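PDB 3OK8: brain-specific angiogenesis inhibitor 1-associated protein 2-like protein 2 from Mus musculus, which binds phosphoinositide headgroups and induces planar or gently curved membrane structures, the part described here being its I-BAR (IMD) domain. Local coordinates for residues A[18-21]-A[22-26]. Numbering follows the deposited sequence.
Sequences YKSI and MEQFN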
loop_
_atom_site.group_PDB
_atom_site.type_symbol
_atom_site.label_atom_id
_atom_site.label_comp_id
_atom_site.label_asym_id
_atom_site.label_seq_id
_atom_site.Cartn_x
_atom_site.Cartn_y
_atom_site.Cartn_z
ATOM N N TYR A 18 24.287 -24.427 -17.309
ATOM C CA TYR A 18 24.339 -24.895 -15.929
ATOM C C TYR A 18 24.995 -23.871 -15.010
ATOM O O TYR A 18 24.612 -23.732 -13.846
ATOM C CB TYR A 18 25.086 -26.225 -15.838
ATOM C CG TYR A 18 24.243 -27.370 -16.318
ATOM C CD1 TYR A 18 23.081 -27.718 -15.640
ATOM C CD2 TYR A 18 24.588 -28.096 -17.460
ATOM C CE1 TYR A 18 22.289 -28.754 -16.074
ATOM C CE2 TYR A 18 23.797 -29.139 -17.902
ATOM C CZ TYR A 18 22.653 -29.462 -17.202
ATOM O OH TYR A 18 21.846 -30.481 -17.619
ATOM N N LYS A 19 25.990 -23.157 -15.526
ATOM C CA LYS A 19 26.646 -22.133 -14.724
ATOM C C LYS A 19 25.796 -20.873 -14.583
ATOM O O LYS A 19 25.913 -20.171 -13.585
ATOM C CB LYS A 19 28.043 -21.802 -15.243
ATOM C CG LYS A 19 29.138 -22.734 -14.712
ATOM C CD LYS A 19 29.062 -24.134 -15.345
ATOM C CE LYS A 19 29.875 -25.165 -14.570
ATOM N NZ LYS A 19 31.346 -24.959 -14.728
ATOM N N SER A 20 24.945 -20.587 -15.567
ATOM C CA SER A 20 24.013 -19.464 -15.441
ATOM C C SER A 20 23.012 -19.753 -14.337
ATOM O O SER A 20 22.640 -18.873 -13.562
ATOM C CB SER A 20 23.254 -19.218 -16.746
ATOM O OG SER A 20 23.963 -18.358 -17.612
ATOM N N ILE A 21 22.564 -21.000 -14.281
ATOM C CA ILE A 21 21.580 -21.403 -13.291
ATOM C C ILE A 21 22.179 -21.361 -11.885
ATOM O O ILE A 21 21.560 -20.869 -10.961
ATOM C CB ILE A 21 21.027 -22.818 -13.589
ATOM C CG1 ILE A 21 20.241 -22.822 -14.906
ATOM C CG2 ILE A 21 20.173 -23.329 -12.428
ATOM C CD1 ILE A 21 19.802 -24.217 -15.351
ATOM N N MET A 22 23.397 -21.858 -11.737
ATOM C CA MET A 22 23.957 -22.098 -10.418
ATOM C C MET A 22 24.518 -20.852 -9.751
ATOM O O MET A 22 24.520 -20.749 -8.525
ATOM C CB MET A 22 25.045 -23.178 -10.498
ATOM C CG MET A 22 24.500 -24.592 -10.599
ATOM S SD MET A 22 25.729 -25.819 -11.091
ATOM C CE MET A 22 26.674 -25.958 -9.574
ATOM N N GLU A 23 25.009 -19.913 -10.550
ATOM C CA GLU A 23 25.713 -18.768 -9.998
ATOM C C GLU A 23 25.187 -17.455 -10.549
ATOM O O GLU A 23 25.854 -16.425 -10.498
ATOM C CB GLU A 23 27.231 -18.901 -10.177
ATOM C CG GLU A 23 27.748 -18.888 -11.594
ATOM C CD GLU A 23 29.250 -19.136 -11.649
ATOM O OE1 GLU A 23 29.660 -20.235 -12.086
ATOM O OE2 GLU A 23 30.019 -18.238 -11.236
ATOM N N GLN A 24 23.967 -17.504 -11.059
ATOM C CA GLN A 24 23.298 -16.309 -11.519
ATOM C C GLN A 24 21.848 -16.386 -11.088
ATOM O O GLN A 24 21.389 -15.575 -10.283
ATOM C CB GLN A 24 23.424 -16.194 -13.029
ATOM C CG GLN A 24 22.985 -14.870 -13.606
ATOM C CD GLN A 24 23.783 -14.509 -14.853
ATOM O OE1 GLN A 24 23.217 -14.274 -15.925
ATOM N NE2 GLN A 24 25.108 -14.470 -14.717
ATOM N N PHE A 25 21.136 -17.385 -11.589
ATOM C CA PHE A 25 19.735 -17.556 -11.250
ATOM C C PHE A 25 19.527 -17.981 -9.796
ATOM O O PHE A 25 18.791 -17.327 -9.053
ATOM C CB PHE A 25 19.054 -18.537 -12.199
ATOM C CG PHE A 25 17.594 -18.725 -11.919
ATOM C CD1 PHE A 25 16.654 -17.878 -12.484
ATOM C CD2 PHE A 25 17.162 -19.747 -11.090
ATOM C CE1 PHE A 25 15.305 -18.042 -12.227
ATOM C CE2 PHE A 25 15.809 -19.921 -10.830
ATOM C CZ PHE A 25 14.878 -19.064 -11.400
ATOM N N ASN A 26 20.166 -19.065 -9.374
ATOM C CA ASN A 26 19.933 -19.537 -8.009
ATOM C C ASN A 26 20.199 -18.488 -6.906
ATOM O O ASN A 26 19.370 -18.305 -6.004
ATOM C CB ASN A 26 20.673 -20.848 -7.739
ATOM C CG ASN A 26 20.130 -21.586 -6.529
ATOM O OD1 ASN A 26 20.487 -21.284 -5.384
ATOM N ND2 ASN A 26 19.255 -22.560 -6.774
#
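The carboxylate of Glu23 reaches back along the helix to Lys19, whose CG comes to 3.7 Å from Glu23 OE1, closer to the carboxylate plane than over its face. The rings of Tyr18 and Phe25 lead off the turn: Tyr18 OH bonds Ser120, and Phe25 meets Tyr186 edge-to-face. Glu23 N is hydrogen-bonded to Lys19 O. Glu23 CG sits between its own backbone N and carbonyl carbon (chi1 65°), which lays CG against Lys19 O, 3.0 Å away. The two side chains cross, but Lys19 bends away beyond CG and its NZ stays 5.7 Å from Glu23 OE1, so any attraction is probably weak. At the Tyr18 carbonyl, Met22 N bonds to O at 3.1 Å and Met22 SD lies 3.6 Å from the same Tyr18 O. Next the spacing of the bonds changes. Asn26 N reaches Ile21 O at 2.8 Å, nearly in line with the C=O bond, and Phe25 N reaches Ser20 O at 2.9 Å, though that oxygen is less surely placed. Asn26 CB rests 3.3 Å from Ile21 O, and its ND2 bonds the Thr110 carbonyl. The step from i+4 to i+5 bonding marks a pi-bulge around residues 22-25 of helix 5-66, which packs here against helices 71-147 and 153-217 in the three-helix bundle of the I-BAR domain.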